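Side-chain contacts in disulfide bond forming protein (DsbF) (Mycobacterium tuberculosis, PDB 3IOS), which probably oxidises the thiols of reduced, unfolded secreted proteins to form disulfide bonds, acting as an extracellular oxidoreductase of the thioredoxin family: residues P49-P52 with T53-G56; Y92-K95 with T96-Q99; S106-N110 with F111-Q115; S136-E139 with L140-V144. All coordinates share one frame; numbering follows the deposited sequence. Where two conformers were deposited one is given.

Contact 1: P49-P52 with T53-G56; sequences PWCP and TCQG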
loop_
_atom_site.group_PDB
_atom_site.type_symbol
_atom_site.label_atom_id
_atom_site.label_comp_id
_atom_site.label_asym_id
_atom_site.label_seq_id
_atom_site.Cartn_x
_atom_site.Cartn_y
_atom_site.Cartn_z
ATOM N N PRO A 49 8.976 8.472 1.341
ATOM C CA PRO A 49 10.022 8.674 0.332
ATOM C C PRO A 49 11.463 8.653 0.830
ATOM O O PRO A 49 12.361 8.186 0.126
ATOM C CB PRO A 49 9.665 10.035 -0.278
ATOM C CG PRO A 49 8.216 10.205 0.028
ATOM C CD PRO A 49 8.085 9.641 1.407
ATOM N N TRP A 50 11.676 9.163 2.039
ATOM C CA TRP A 50 13.007 9.249 2.625
ATOM C C TRP A 50 13.437 8.003 3.378
ATOM O O TRP A 50 14.569 7.945 3.897
ATOM C CB TRP A 50 13.061 10.461 3.558
ATOM C CG TRP A 50 11.873 10.521 4.474
ATOM C CD1 TRP A 50 10.759 11.293 4.325
ATOM C CD2 TRP A 50 11.648 9.708 5.631
ATOM N NE1 TRP A 50 9.851 11.013 5.316
ATOM C CE2 TRP A 50 10.374 10.048 6.137
ATOM C CE3 TRP A 50 12.403 8.732 6.298
ATOM C CZ2 TRP A 50 9.828 9.434 7.269
ATOM C CZ3 TRP A 50 11.860 8.120 7.422
ATOM C CH2 TRP A 50 10.586 8.481 7.900
ATOM N N CYS A 51 12.600 7.005 3.461
ATOM C CA CYS A 51 12.938 5.818 4.195
ATOM C C CYS A 51 13.783 4.839 3.371
ATOM O O CYS A 51 13.307 4.280 2.358
ATOM C CB CYS A 51 11.519 5.221 4.566
ATOM S SG CYS A 51 11.837 3.761 5.702
ATOM N N PRO A 52 15.005 4.620 3.805
ATOM C CA PRO A 52 15.889 3.693 3.130
ATOM C C PRO A 52 15.382 2.285 3.022
ATOM O O PRO A 52 15.658 1.594 2.039
ATOM C CB PRO A 52 17.186 3.816 3.936
ATOM C CG PRO A 52 16.699 4.144 5.308
ATOM C CD PRO A 52 15.617 5.159 5.032
ATOM N N THR A 53 14.644 1.856 4.032
ATOM C CA THR A 53 14.083 0.514 4.019
ATOM C C THR A 53 13.009 0.442 2.934
ATOM O O THR A 53 12.929 -0.544 2.201
ATOM C CB THR A 53 13.479 0.149 5.387
ATOM O OG1 THR A 53 14.505 0.212 6.387
ATOM C CG2 THR A 53 12.897 -1.254 5.362
ATOM N N CYS A 54 12.186 1.483 2.825
ATOM C CA CYS A 54 11.155 1.500 1.790
ATOM C C CYS A 54 11.768 1.551 0.408
ATOM O O CYS A 54 11.254 0.948 -0.530
ATOM C CB CYS A 54 10.235 2.697 1.962
ATOM S SG CYS A 54 9.175 2.574 3.430
ATOM N N GLN A 55 12.865 2.285 0.287
ATOM C CA GLN A 55 13.554 2.392 -0.986
ATOM C C GLN A 55 14.053 1.004 -1.370
ATOM O O GLN A 55 13.998 0.613 -2.536
ATOM C CB GLN A 55 14.722 3.375 -0.864
ATOM C CG GLN A 55 14.269 4.813 -0.657
ATOM C CD GLN A 55 15.377 5.723 -0.161
ATOM O OE1 GLN A 55 16.554 5.361 -0.180
ATOM N NE2 GLN A 55 15.001 6.915 0.288
ATOM N N GLY A 56 14.511 0.253 -0.376
ATOM C CA GLY A 56 15.004 -1.087 -0.636
ATOM C C GLY A 56 13.910 -2.088 -0.953
ATOM O O GLY A 56 14.108 -3.000 -1.755
#

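Contact 2: Y92-K95 with T96-Q99; sequences YPVK and TFTQ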
loop_
_atom_site.group_PDB
_atom_site.type_symbol
_atom_site.label_atom_id
_atom_site.label_comp_id
_atom_site.label_asym_id
_atom_site.label_seq_id
_atom_site.Cartn_x
_atom_site.Cartn_y
_atom_site.Cartn_z
ATOM N N TYR A 92 11.986 4.234 -8.224
ATOM C CA TYR A 92 11.755 2.809 -8.072
ATOM C C TYR A 92 10.531 2.337 -8.841
ATOM O O TYR A 92 9.521 3.062 -8.940
ATOM C CB TYR A 92 11.648 2.466 -6.556
ATOM C CG TYR A 92 12.717 3.136 -5.738
ATOM C CD1 TYR A 92 12.443 4.328 -5.077
ATOM C CD2 TYR A 92 14.001 2.585 -5.615
ATOM C CE1 TYR A 92 13.409 4.961 -4.305
ATOM C CE2 TYR A 92 14.976 3.215 -4.839
ATOM C CZ TYR A 92 14.674 4.397 -4.194
ATOM O OH TYR A 92 15.640 5.020 -3.448
ATOM N N PRO A 93 10.540 1.090 -9.337
ATOM C CA PRO A 93 9.520 0.397 -10.124
ATOM C C PRO A 93 8.209 0.069 -9.414
ATOM O O PRO A 93 7.857 -1.096 -9.232
ATOM C CB PRO A 93 10.251 -0.894 -10.555
ATOM C CG PRO A 93 11.059 -1.225 -9.375
ATOM C CD PRO A 93 11.627 0.185 -9.004
ATOM N N VAL A 94 7.487 1.118 -9.074
ATOM C CA VAL A 94 6.212 0.971 -8.396
ATOM C C VAL A 94 5.140 1.868 -9.007
ATOM O O VAL A 94 4.152 2.199 -8.353
ATOM C CB VAL A 94 6.343 1.311 -6.893
ATOM C CG1 VAL A 94 7.326 0.358 -6.220
ATOM C CG2 VAL A 94 6.808 2.749 -6.731
ATOM N N LYS A 95 5.338 2.266 -10.259
ATOM C CA LYS A 95 4.370 3.121 -10.939
ATOM C C LYS A 95 3.219 2.325 -11.544
ATOM O O LYS A 95 2.221 2.900 -11.971
ATOM C CB LYS A 95 5.071 3.930 -12.032
ATOM C CG LYS A 95 5.424 5.324 -11.600
ATOM C CD LYS A 95 6.471 5.971 -12.518
ATOM C CE LYS A 95 6.822 7.378 -12.070
ATOM N NZ LYS A 95 7.866 7.954 -12.943
ATOM N N THR A 96 3.363 1.003 -11.553
ATOM C CA THR A 96 2.366 0.094 -12.110
ATOM C C THR A 96 1.118 -0.091 -11.235
ATOM O O THR A 96 0.087 -0.573 -11.712
ATOM C CB THR A 96 2.991 -1.294 -12.383
ATOM O OG1 THR A 96 4.131 -1.136 -13.237
ATOM C CG2 THR A 96 1.993 -2.215 -13.063
ATOM N N PHE A 97 1.200 0.266 -9.957
ATOM C CA PHE A 97 0.029 0.135 -9.100
ATOM C C PHE A 97 -0.306 1.457 -8.422
ATOM O O PHE A 97 0.526 2.365 -8.353
ATOM C CB PHE A 97 0.211 -1.007 -8.079
ATOM C CG PHE A 97 1.383 -0.841 -7.149
ATOM C CD1 PHE A 97 1.232 -0.192 -5.924
ATOM C CD2 PHE A 97 2.625 -1.376 -7.473
ATOM C CE1 PHE A 97 2.298 -0.087 -5.040
ATOM C CE2 PHE A 97 3.699 -1.274 -6.594
ATOM C CZ PHE A 97 3.537 -0.628 -5.373
ATOM N N THR A 98 -1.541 1.567 -7.950
ATOM C CA THR A 98 -2.022 2.781 -7.306
ATOM C C THR A 98 -1.149 3.293 -6.168
ATOM O O THR A 98 -0.743 2.528 -5.295
ATOM C CB THR A 98 -3.448 2.579 -6.748
ATOM O OG1 THR A 98 -4.317 2.137 -7.797
ATOM C CG2 THR A 98 -3.985 3.881 -6.165
ATOM N N GLN A 99 -0.870 4.596 -6.184
ATOM C CA GLN A 99 -0.082 5.230 -5.130
ATOM C C GLN A 99 -0.914 6.365 -4.520
ATOM O O GLN A 99 -1.346 7.270 -5.232
ATOM C CB GLN A 99 1.219 5.813 -5.696
ATOM C CG GLN A 99 2.184 4.798 -6.279
ATOM C CD GLN A 99 2.718 3.836 -5.246
ATOM O OE1 GLN A 99 2.647 4.093 -4.039
ATOM N NE2 GLN A 99 3.267 2.719 -5.711
#

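Contact 3: S106-N110 with F111-Q115; sequences SVWAN and FGVTQ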
loop_
_atom_site.group_PDB
_atom_site.type_symbol
_atom_site.label_atom_id
_atom_site.label_comp_id
_atom_site.label_asym_id
_atom_site.label_seq_id
_atom_site.Cartn_x
_atom_site.Cartn_y
_atom_site.Cartn_z
ATOM N N SER A 106 -4.340 10.712 7.053
ATOM C CA SER A 106 -5.587 10.049 7.412
ATOM C C SER A 106 -5.617 8.558 7.073
ATOM O O SER A 106 -6.201 7.765 7.815
ATOM C CB SER A 106 -6.783 10.765 6.767
ATOM O OG SER A 106 -6.689 10.814 5.357
ATOM N N VAL A 107 -4.991 8.163 5.969
ATOM C CA VAL A 107 -5.000 6.749 5.612
ATOM C C VAL A 107 -4.129 5.950 6.579
ATOM O O VAL A 107 -4.523 4.878 7.030
ATOM C CB VAL A 107 -4.533 6.522 4.151
ATOM C CG1 VAL A 107 -4.595 5.033 3.812
ATOM C CG2 VAL A 107 -5.422 7.311 3.195
ATOM N N TRP A 108 -2.944 6.462 6.905
ATOM C CA TRP A 108 -2.086 5.770 7.854
ATOM C C TRP A 108 -2.817 5.633 9.186
ATOM O O TRP A 108 -2.794 4.576 9.817
ATOM C CB TRP A 108 -0.791 6.547 8.088
ATOM C CG TRP A 108 0.254 6.338 7.043
ATOM C CD1 TRP A 108 0.060 6.213 5.699
ATOM C CD2 TRP A 108 1.667 6.307 7.252
ATOM N NE1 TRP A 108 1.271 6.113 5.051
ATOM C CE2 TRP A 108 2.274 6.173 5.983
ATOM C CE3 TRP A 108 2.482 6.391 8.388
ATOM C CZ2 TRP A 108 3.662 6.115 5.818
ATOM C CZ3 TRP A 108 3.865 6.334 8.225
ATOM C CH2 TRP A 108 4.438 6.201 6.947
ATOM N N ALA A 109 -3.467 6.715 9.608
ATOM C CA ALA A 109 -4.192 6.720 10.874
ATOM C C ALA A 109 -5.283 5.659 10.882
ATOM O O ALA A 109 -5.493 4.967 11.879
ATOM C CB ALA A 109 -4.796 8.095 11.117
ATOM N N ASN A 110 -5.969 5.531 9.753
ATOM C CA ASN A 110 -7.045 4.564 9.615
ATOM C C ASN A 110 -6.595 3.122 9.840
ATOM O O ASN A 110 -7.393 2.274 10.241
ATOM C CB ASN A 110 -7.674 4.684 8.231
ATOM C CG ASN A 110 -8.814 3.715 8.033
ATOM O OD1 ASN A 110 -9.885 3.896 8.580
ATOM N ND2 ASN A 110 -8.575 2.664 7.263
ATOM N N PHE A 111 -5.323 2.843 9.586
ATOM C CA PHE A 111 -4.797 1.495 9.757
ATOM C C PHE A 111 -3.890 1.369 10.971
ATOM O O PHE A 111 -3.240 0.342 11.172
ATOM C CB PHE A 111 -4.040 1.072 8.495
ATOM C CG PHE A 111 -4.934 0.732 7.336
ATOM C CD1 PHE A 111 -5.470 -0.548 7.209
ATOM C CD2 PHE A 111 -5.250 1.689 6.380
ATOM C CE1 PHE A 111 -6.310 -0.868 6.145
ATOM C CE2 PHE A 111 -6.093 1.381 5.307
ATOM C CZ PHE A 111 -6.621 0.096 5.192
ATOM N N GLY A 112 -3.847 2.422 11.781
ATOM C CA GLY A 112 -3.011 2.409 12.966
ATOM C C GLY A 112 -1.527 2.360 12.654
ATOM O O GLY A 112 -0.734 1.846 13.446
ATOM N N VAL A 113 -1.144 2.883 11.494
ATOM C CA VAL A 113 0.260 2.888 11.098
ATOM C C VAL A 113 0.897 4.220 11.471
ATOM O O VAL A 113 0.456 5.279 11.027
ATOM C CB VAL A 113 0.419 2.655 9.576
ATOM C CG1 VAL A 113 1.887 2.771 9.179
ATOM C CG2 VAL A 113 -0.112 1.276 9.204
ATOM N N THR A 114 1.932 4.158 12.299
ATOM C CA THR A 114 2.624 5.361 12.730
ATOM C C THR A 114 4.040 5.391 12.178
ATOM O O THR A 114 4.659 6.453 12.091
ATOM C CB THR A 114 2.678 5.449 14.269
ATOM O OG1 THR A 114 3.230 4.238 14.798
ATOM C CG2 THR A 114 1.282 5.656 14.835
ATOM N N GLN A 115 4.543 4.225 11.788
ATOM C CA GLN A 115 5.891 4.123 11.248
ATOM C C GLN A 115 5.974 3.174 10.060
ATOM O O GLN A 115 5.316 2.137 10.028
ATOM C CB GLN A 115 6.858 3.643 12.331
ATOM C CG GLN A 115 6.921 4.537 13.552
ATOM C CD GLN A 115 7.786 3.944 14.647
ATOM O OE1 GLN A 115 8.981 3.716 14.455
ATOM N NE2 GLN A 115 7.184 3.689 15.804
#

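Contact 4: S136-E139 with L140-V144; sequences SQDE and LTRRV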
loop_
_atom_site.group_PDB
_atom_site.type_symbol
_atom_site.label_atom_id
_atom_site.label_comp_id
_atom_site.label_asym_id
_atom_site.label_seq_id
_atom_site.Cartn_x
_atom_site.Cartn_y
_atom_site.Cartn_z
ATOM N N SER A 136 10.314 -9.650 3.308
ATOM C CA SER A 136 11.078 -10.228 2.220
ATOM C C SER A 136 10.149 -10.543 1.060
ATOM O O SER A 136 8.927 -10.604 1.220
ATOM C CB SER A 136 11.748 -11.519 2.678
ATOM O OG SER A 136 10.769 -12.488 2.999
ATOM N N GLN A 137 10.737 -10.765 -0.109
ATOM C CA GLN A 137 9.951 -11.093 -1.285
ATOM C C GLN A 137 9.194 -12.400 -1.066
ATOM O O GLN A 137 8.036 -12.531 -1.457
ATOM C CB GLN A 137 10.857 -11.205 -2.515
ATOM C CG GLN A 137 10.083 -11.382 -3.808
ATOM C CD GLN A 137 10.959 -11.278 -5.038
ATOM O OE1 GLN A 137 11.757 -10.353 -5.169
ATOM N NE2 GLN A 137 10.802 -12.225 -5.957
ATOM N N ASP A 138 9.841 -13.369 -0.424
ATOM C CA ASP A 138 9.188 -14.643 -0.164
ATOM C C ASP A 138 8.006 -14.502 0.782
ATOM O O ASP A 138 6.945 -15.079 0.545
ATOM C CB ASP A 138 10.182 -15.667 0.403
ATOM C CG ASP A 138 11.190 -16.136 -0.631
ATOM O OD1 ASP A 138 10.807 -16.266 -1.810
ATOM O OD2 ASP A 138 12.358 -16.391 -0.265
ATOM N N GLU A 139 8.168 -13.738 1.860
ATOM C CA GLU A 139 7.056 -13.582 2.775
ATOM C C GLU A 139 5.889 -12.846 2.127
ATOM O O GLU A 139 4.737 -13.230 2.309
ATOM C CB GLU A 139 7.465 -12.842 4.058
ATOM C CG GLU A 139 6.315 -12.835 5.058
ATOM C CD GLU A 139 6.630 -12.154 6.379
ATOM O OE1 GLU A 139 7.806 -11.837 6.633
ATOM O OE2 GLU A 139 5.682 -11.951 7.162
ATOM N N LEU A 140 6.185 -11.789 1.378
ATOM C CA LEU A 140 5.128 -11.020 0.725
ATOM C C LEU A 140 4.392 -11.929 -0.256
ATOM O O LEU A 140 3.162 -11.942 -0.306
ATOM C CB LEU A 140 5.728 -9.810 -0.004
ATOM C CG LEU A 140 4.747 -8.842 -0.677
ATOM C CD1 LEU A 140 3.700 -8.356 0.321
ATOM C CD2 LEU A 140 5.534 -7.666 -1.251
ATOM N N THR A 141 5.152 -12.716 -1.010
ATOM C CA THR A 141 4.564 -13.640 -1.977
ATOM C C THR A 141 3.644 -14.627 -1.267
ATOM O O THR A 141 2.510 -14.856 -1.688
ATOM C CB THR A 141 5.664 -14.421 -2.721
ATOM O OG1 THR A 141 6.487 -13.507 -3.452
ATOM C CG2 THR A 141 5.051 -15.443 -3.686
ATOM N N ARG A 142 4.131 -15.215 -0.176
ATOM C CA ARG A 142 3.323 -16.169 0.577
ATOM C C ARG A 142 2.080 -15.539 1.207
ATOM O O ARG A 142 1.013 -16.152 1.228
ATOM C CB ARG A 142 4.189 -16.843 1.643
ATOM C CG ARG A 142 5.223 -17.790 1.050
ATOM C CD ARG A 142 6.318 -18.121 2.048
ATOM N NE ARG A 142 7.376 -18.912 1.427
ATOM C CZ ARG A 142 8.629 -18.951 1.858
ATOM N NH1 ARG A 142 9.525 -19.704 1.228
ATOM N NH2 ARG A 142 8.993 -18.227 2.911
ATOM N N ARG A 143 2.200 -14.315 1.719
ATOM C CA ARG A 143 1.041 -13.660 2.315
ATOM C C ARG A 143 0.011 -13.312 1.238
ATOM O O ARG A 143 -1.192 -13.482 1.432
ATOM C CB ARG A 143 1.466 -12.402 3.072
ATOM C CG ARG A 143 2.086 -12.702 4.427
ATOM C CD ARG A 143 2.357 -11.420 5.185
ATOM N NE ARG A 143 2.998 -11.659 6.473
ATOM C CZ ARG A 143 2.349 -11.898 7.610
ATOM N NH1 ARG A 143 3.033 -12.101 8.726
ATOM N NH2 ARG A 143 1.022 -11.922 7.639
ATOM N N VAL A 144 0.497 -12.847 0.095
ATOM C CA VAL A 144 -0.390 -12.507 -1.005
ATOM C C VAL A 144 -1.125 -13.753 -1.489
ATOM O O VAL A 144 -2.326 -13.705 -1.760
ATOM C CB VAL A 144 0.400 -11.862 -2.162
ATOM C CG1 VAL A 144 -0.452 -11.795 -3.419
ATOM C CG2 VAL A 144 0.835 -10.457 -1.755
#

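Contact 1: P49-P52 with T53-G56
Gln55 reaches back along the start of helix 52-67 to hold Pro49, its NE2 lying 2.9 Å from Pro49 O. The N-H points almost straight at that oxygen (163°), which sits close to the Gln55 amide plane, so the side chain spans the loop like a strut. Its torsions explain the reach: CG stands beside the backbone N and anti to the carbonyl carbon (chi1 -68°), and the chain then runs extended. On the way CG passes 3.2 Å from Cys51 O, the same oxygen that accepts Gln55 N at 2.9 Å; one carbonyl thus meets both the backbone and the side chain of Gln55.

Cys51 is the N-cap. Both cysteines take two conformations; in one of them Cys51 SG and Cys54 SG are 3.7 Å apart, too far for a covalent bond and consistent with the reduced form in a crystal that holds both forms. In that state Cys51 SG, anti to its own N (chi1 -174°), faces the first helical turn and takes a weak bond from Cys54 N at 3.7 Å, while Cys54 SG lies beside Cys51 CB. Trp50 has its polar partner outside the segments, NE1 donating to Leu79 O. Such an N-capping cysteine, with its partner three residues on, is the CxxC redox site of the thioredoxin fold, and these two cysteines are known to form a disulfide.

Contact 2: Y92-K95 with T96-Q99
Val94 and Phe97 pack together where the chain turns into strand 98-101, and Gln99 completes the tight side. Val94 CB lies 3.7 Å from Phe97 CE2, while Val94 CG1 is 4.0 Å from Phe97 CZ, so the valine meets the outer end of the ring. Phe97 gets there with CG between its backbone N and carbonyl carbon (chi1 60°), a placement that brings the ring against Val94. Val94 O stands above one ring face, displaced toward the rim.

That oxygen also accepts Gln99 NE2 at 2.8 Å, with an N-H...O angle of 155°. The Gln99 chain bends at chi2 (-64°) to deliver the amide, whose nitrogen passes 3.6 Å from Val94 CB as the two side chains cross at about a right angle. Gln99 OE1 is bonded to Trp47 NE1, and bonds at both ends of this buried amide should fix its rotation.

The other side is loose. Lys95 and Thr96 are exposed; Lys95 CB approaches only the backbone of its neighbour, and its extended chain runs beside Val89 of helix 82-91. Around the packed half, Phe97 rests on Val61 and Ala65 of helix 52-67, Val94 and Phe97 share Trp45 of strand 42-47, and Gln99 touches Val89 of helix 82-91.

Contact 3: S106-N110 with F111-Q115
A Schellman motif ends helix 106-110, joining Trp108 to Val113 and Ala109 to Gly112. Val113 N lies 2.9 Å from Trp108 O with an N-H...O angle of 161°, and Gly112 N is 3.0 Å from Ala109 O; Gly112 provides the positive phi (66°) that reverses the chain. Trp108 O also takes Phe111 N at 3.1 Å, the two donors arriving from opposite faces of its carbonyl plane.

Val113 CG1, 3.8 Å from Trp108 CE3, lies over one face of the indole and makes an off-centre CH-pi contact with the six-membered ring. Thr114 O meets the edge of that ring in its plane, while the indole NE1 bonds Val76 O. Asn110 CG lies anti to its backbone N, beside the carbonyl carbon, which turns the amide over one face of the following Phe111 ring: ND2 sits 3.4 Å from Phe111 CE2, amide and ring planes almost perpendicular (88°), and bonds Gln19 O. Val107 O comes to the ring edge instead, 3.3 Å from Phe111 CD2.

Both aromatic side chains meet Phe46 of strand 42-47, Trp108 edge-to-face. The arrangement is a Schellman C-cap whose flanking aromatics pack on the sheet, leading toward strand 118-122 of the thioredoxin fold.

Contact 4: S136-E139 with L140-V144
Glu139 and Arg143 run alongside each other in the same direction, four residues apart on the helix and joined by a salt bridge. Glu139 OE2 alone takes both contacts: Arg143 NE at 2.8 Å and Arg143 NH1 at 3.1 Å. It enters at the edge of the guanidinium, in its plane, and NE meets it on the anti side of the carboxylate; the two flat groups are turned 37° from each other. Glu139 has CG anti to its backbone N (chi1 -174°) and continues extended, standing out from the helix, while the extended Arg143 chain runs back to meet its carboxylate. The arginine has a second, long and weak ion pair with Asp129.

Asp138 faces Arg142 differently. Its CB lies over one face of the Arg142 guanidinium, 3.8 Å from NH2, while the opposite charges stay apart, with Asp138 OD2 4.6 Å from Arg142 NH1. Any attraction there is therefore probably through space, without a direct bond. The Arg142 chain runs over the carbonyl of Asp138, CG being 3.3 Å from Asp138 O.

All this occurs on the first turns of helix 137-147, the C-terminal helix of the thioredoxin fold, whose N-cap is Ser136: its OG accepts Glu139 N at 3.1 Å with an N-H...O angle of 163°.

Leu140 belongs to the buried side. Its CB touches Ser136 O, and its branch leads on to Val64 of helix 52-67 and Phe121 of strand 118-122. Beside it, Thr141 OG1 and Thr141 N both donate to Gln137 O, from opposite faces of that carbonyl, with OG1 at 2.7 Å.

Overall arrangement
From the N terminus the four contacts follow one another in series; none nests within or crosses another, and each closes only a local turn. Contact 1 joins the loop after strand 42-47 to helix 52-67. Contact 2 closes the passage from helix 82-91 into strand 98-101 at one edge of the sheet, and touches contact 1 through Tyr92 against Gln55. Helix 106-110 comes next, and contact 3 ends it before strand 118-122, on the opposite side of the chain's centre from contact 2. Contact 4 starts helix 137-147, which packs against helix 52-67 and strand 118-122. Contacts 3 and 4 are farthest apart, their centres about 22 Å from each other.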